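Local coordinates for NikO protein (Streptomyces tendae, PDB 4FQD) that is an enolpyruvyl transferase of the MurA subfamily, essential in nikkomycin biosynthesis, at residues Leu265-Leu277 with Phe340-Tyr353. The protein carries 4 engineered substitutions. Sequence-based numbering, arbitrary orientation.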
# COMPACT_ATOMS: atom_id res chain seq x y z
N LEU A 265 22.57 -2.71 2.71
CA LEU A 265 21.32 -2.06 3.08
C LEU A 265 20.44 -2.94 3.96
O LEU A 265 19.91 -2.49 4.97
CB LEU A 265 20.55 -1.63 1.83
CG LEU A 265 21.31 -0.77 0.82
CD1 LEU A 265 20.40 -0.34 -0.32
CD2 LEU A 265 21.92 0.43 1.50
N ILE A 266 20.29 -4.20 3.58
CA ILE A 266 19.43 -5.12 4.31
C ILE A 266 20.07 -5.57 5.62
O ILE A 266 19.38 -5.88 6.59
CB ILE A 266 19.04 -6.34 3.45
CG1 ILE A 266 18.58 -5.89 2.07
CG2 ILE A 266 17.95 -7.15 4.13
CD1 ILE A 266 17.41 -4.92 2.10
N GLU A 267 21.40 -5.59 5.65
CA GLU A 267 22.11 -5.93 6.89
C GLU A 267 21.86 -4.85 7.93
O GLU A 267 21.69 -5.14 9.12
CB GLU A 267 23.61 -6.09 6.65
CG GLU A 267 24.37 -6.53 7.89
CD GLU A 267 25.87 -6.56 7.70
OE1 GLU A 267 26.33 -6.26 6.58
OE2 GLU A 267 26.59 -6.88 8.67
N VAL A 268 21.83 -3.59 7.49
CA VAL A 268 21.53 -2.47 8.37
C VAL A 268 20.13 -2.62 8.95
O VAL A 268 19.93 -2.48 10.16
CB VAL A 268 21.64 -1.12 7.64
CG1 VAL A 268 21.15 0.01 8.53
CG2 VAL A 268 23.08 -0.87 7.20
N VAL A 269 19.17 -2.92 8.08
CA VAL A 269 17.79 -3.17 8.50
C VAL A 269 17.74 -4.31 9.51
O VAL A 269 17.06 -4.21 10.53
CB VAL A 269 16.90 -3.53 7.29
CG1 VAL A 269 15.50 -3.93 7.76
CG2 VAL A 269 16.83 -2.36 6.32
N THR A 270 18.48 -5.37 9.22
CA THR A 270 18.52 -6.55 10.08
C THR A 270 19.01 -6.23 11.48
O THR A 270 18.44 -6.70 12.47
CB THR A 270 19.41 -7.65 9.47
OG1 THR A 270 18.96 -7.97 8.15
CG2 THR A 270 19.38 -8.91 10.32
N TRP A 271 20.06 -5.42 11.57
CA TRP A 271 20.63 -5.07 12.87
C TRP A 271 19.77 -4.08 13.65
O TRP A 271 19.72 -4.13 14.88
CB TRP A 271 22.06 -4.54 12.71
CG TRP A 271 23.05 -5.60 12.35
CD1 TRP A 271 23.82 -5.66 11.23
CD2 TRP A 271 23.38 -6.76 13.13
NE1 TRP A 271 24.61 -6.79 11.25
CE2 TRP A 271 24.36 -7.48 12.41
CE3 TRP A 271 22.95 -7.26 14.36
CZ2 TRP A 271 24.91 -8.67 12.88
CZ3 TRP A 271 23.49 -8.44 14.82
CH2 TRP A 271 24.46 -9.13 14.08
N ILE A 272 19.10 -3.19 12.93
CA ILE A 272 18.17 -2.25 13.55
C ILE A 272 17.01 -3.03 14.17
O ILE A 272 16.59 -2.75 15.29
CB ILE A 272 17.64 -1.22 12.54
CG1 ILE A 272 18.77 -0.28 12.10
CG2 ILE A 272 16.50 -0.41 13.15
CD1 ILE A 272 18.35 0.71 11.03
N CYS A 273 16.52 -4.02 13.43
CA CYS A 273 15.46 -4.89 13.92
C CYS A 273 15.92 -5.66 15.15
O CYS A 273 15.16 -5.82 16.11
CB CYS A 273 15.02 -5.86 12.82
SG CYS A 273 13.78 -7.07 13.34
N ALA A 274 17.16 -6.12 15.12
CA ALA A 274 17.73 -6.88 16.23
C ALA A 274 17.95 -6.00 17.46
O ALA A 274 17.65 -6.40 18.58
CB ALA A 274 19.04 -7.53 15.81
N GLY A 275 18.47 -4.79 17.24
CA GLY A 275 18.74 -3.87 18.32
C GLY A 275 17.49 -3.42 19.05
O GLY A 275 17.49 -3.26 20.27
N VAL A 276 16.41 -3.21 18.30
CA VAL A 276 15.15 -2.76 18.87
C VAL A 276 14.48 -3.84 19.72
O VAL A 276 13.92 -3.56 20.78
CB VAL A 276 14.18 -2.28 17.77
CG1 VAL A 276 12.77 -2.10 18.31
CG2 VAL A 276 14.67 -0.99 17.14
N LEU A 277 14.57 -5.09 19.26
CA LEU A 277 13.82 -6.18 19.87
C LEU A 277 14.63 -7.09 20.80
O LEU A 277 14.06 -7.75 21.66
CB LEU A 277 13.14 -7.02 18.79
CG LEU A 277 12.19 -6.29 17.85
CD1 LEU A 277 11.59 -7.24 16.83
CD2 LEU A 277 11.09 -5.59 18.64
N PHE A 340 12.32 -1.82 0.17
CA PHE A 340 12.88 -3.05 -0.39
C PHE A 340 12.02 -4.26 -0.05
O PHE A 340 11.34 -4.29 0.98
CB PHE A 340 14.30 -3.28 0.13
CG PHE A 340 15.35 -2.54 -0.65
CD1 PHE A 340 15.72 -2.97 -1.91
CD2 PHE A 340 15.98 -1.43 -0.11
CE1 PHE A 340 16.69 -2.30 -2.63
CE2 PHE A 340 16.95 -0.76 -0.83
CZ PHE A 340 17.31 -1.19 -2.09
N SER A 341 12.06 -5.26 -0.92
CA SER A 341 11.32 -6.49 -0.69
C SER A 341 11.98 -7.30 0.42
O SER A 341 11.31 -8.03 1.15
CB SER A 341 11.26 -7.31 -1.98
OG SER A 341 10.28 -8.32 -1.90
N ASP A 342 13.29 -7.16 0.55
CA ASP A 342 14.05 -7.89 1.56
C ASP A 342 13.89 -7.27 2.95
O ASP A 342 14.19 -7.91 3.95
CB ASP A 342 15.54 -7.93 1.18
CG ASP A 342 15.80 -8.81 -0.02
OD1 ASP A 342 15.12 -9.85 -0.16
OD2 ASP A 342 16.70 -8.47 -0.82
N SER A 343 13.43 -6.03 2.99
CA SER A 343 13.26 -5.32 4.26
C SER A 343 11.94 -5.69 4.93
O SER A 343 11.81 -5.63 6.15
CB SER A 343 13.33 -3.81 4.04
OG SER A 343 14.58 -3.43 3.47
N GLN A 344 10.97 -6.08 4.11
CA GLN A 344 9.63 -6.40 4.58
C GLN A 344 9.51 -7.47 5.69
O GLN A 344 8.73 -7.29 6.62
CB GLN A 344 8.71 -6.71 3.39
CG GLN A 344 7.86 -7.96 3.54
CD GLN A 344 8.00 -8.89 2.36
OE1 GLN A 344 8.16 -10.10 2.52
NE2 GLN A 344 7.95 -8.33 1.15
N PRO A 345 10.28 -8.57 5.60
CA PRO A 345 10.15 -9.57 6.68
C PRO A 345 10.54 -9.04 8.06
O PRO A 345 9.93 -9.42 9.06
CB PRO A 345 11.12 -10.67 6.25
CG PRO A 345 11.22 -10.54 4.78
CD PRO A 345 11.14 -9.07 4.52
N PHE A 346 11.54 -8.16 8.11
CA PHE A 346 11.99 -7.60 9.37
C PHE A 346 11.00 -6.57 9.91
O PHE A 346 10.86 -6.39 11.12
CB PHE A 346 13.38 -6.98 9.22
CG PHE A 346 14.40 -7.93 8.66
CD1 PHE A 346 15.01 -8.87 9.48
CD2 PHE A 346 14.74 -7.89 7.32
CE1 PHE A 346 15.95 -9.74 8.97
CE2 PHE A 346 15.67 -8.77 6.80
CZ PHE A 346 16.28 -9.69 7.63
N LEU A 347 10.30 -5.90 8.99
CA LEU A 347 9.27 -4.95 9.37
C LEU A 347 8.03 -5.68 9.87
O LEU A 347 7.27 -5.16 10.70
CB LEU A 347 8.92 -4.05 8.19
CG LEU A 347 10.08 -3.21 7.66
CD1 LEU A 347 9.68 -2.45 6.40
CD2 LEU A 347 10.57 -2.24 8.73
N ALA A 348 7.83 -6.90 9.37
CA ALA A 348 6.73 -7.74 9.81
C ALA A 348 6.94 -8.17 11.26
O ALA A 348 6.00 -8.22 12.05
CB ALA A 348 6.59 -8.95 8.91
N LEU A 349 8.18 -8.50 11.59
CA LEU A 349 8.53 -8.90 12.95
C LEU A 349 8.35 -7.73 13.92
O LEU A 349 7.88 -7.91 15.04
CB LEU A 349 9.96 -9.42 13.01
CG LEU A 349 10.47 -9.88 14.38
CD1 LEU A 349 9.54 -10.91 14.98
CD2 LEU A 349 11.89 -10.42 14.26
N LEU A 350 8.73 -6.54 13.47
CA LEU A 350 8.55 -5.33 14.27
C LEU A 350 7.07 -5.04 14.47
O LEU A 350 6.67 -4.50 15.50
CB LEU A 350 9.23 -4.13 13.60
CG LEU A 350 10.76 -4.11 13.60
CD1 LEU A 350 11.28 -2.99 12.72
CD2 LEU A 350 11.28 -3.97 15.02
N GLY A 351 6.26 -5.40 13.48
CA GLY A 351 4.82 -5.20 13.55
C GLY A 351 4.16 -6.04 14.62
O GLY A 351 3.09 -5.70 15.12
N ALA A 352 4.81 -7.15 14.98
CA ALA A 352 4.30 -8.03 16.02
C ALA A 352 4.37 -7.36 17.39
O ALA A 352 3.72 -7.80 18.34
CB ALA A 352 5.07 -9.34 16.03
N TYR A 353 5.17 -6.30 17.48
CA TYR A 353 5.33 -5.56 18.73
C TYR A 353 4.55 -4.25 18.68
O TYR A 353 4.57 -3.47 19.64
CB TYR A 353 6.81 -5.29 19.00
CG TYR A 353 7.60 -6.53 19.35
CD1 TYR A 353 8.03 -7.40 18.36
CD2 TYR A 353 7.92 -6.82 20.67
CE1 TYR A 353 8.76 -8.54 18.67
CE2 TYR A 353 8.65 -7.95 20.99
CZ TYR A 353 9.07 -8.81 19.99
OH TYR A 353 9.79 -9.93 20.31
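L277, F346 and I266 carry a contact in which two nearly parallel helices, their axes 9.7 Å apart and inclined by 13°, interlock through apolar side chains. F346 illustrates knobs-into-holes packing: its side chain enters the hole formed by I266, V269, C273 and T270. Its CG lies beside the backbone N (chi1 -55°), which directs the ring across the gap until F346 CZ is 3.2 Å from T270 OG1. T270 OG1 sits over one ring face while donating to I266 O at 2.6 Å and also bonding Y438, so its polar needs are met beside the phenyl group. C273 SG lies at the ring edge.

At the N-terminal end I266 divides its work between two branches. I266 CG2 meets F346 CE2 at 3.9 Å. I266 CD1 turns instead to S343 OG, 3.5 Å away, and to the CB of D342. The polar ends of these last two are engaged by other residues, E300 for S343 and R368 for D342.

L277 closes the other end. L277 CD2 stands over the centre of the Y353 ring, 3.6 Å from the centroid and 13° off the normal, a CH-pi contact. L277 CD1 packs 3.8 Å from L350 CD2. A serine in place of Y353 would probably leave the L277 methyl groups without their aromatic floor and open a gap there.

In this inverse beta/alpha barrel of the EPSP synthase family, the paired helices 265-278 and 344-351 lie against helix 409-419, which touches I266, F346 and L349, and helix 298-307, which packs on I272 and L350.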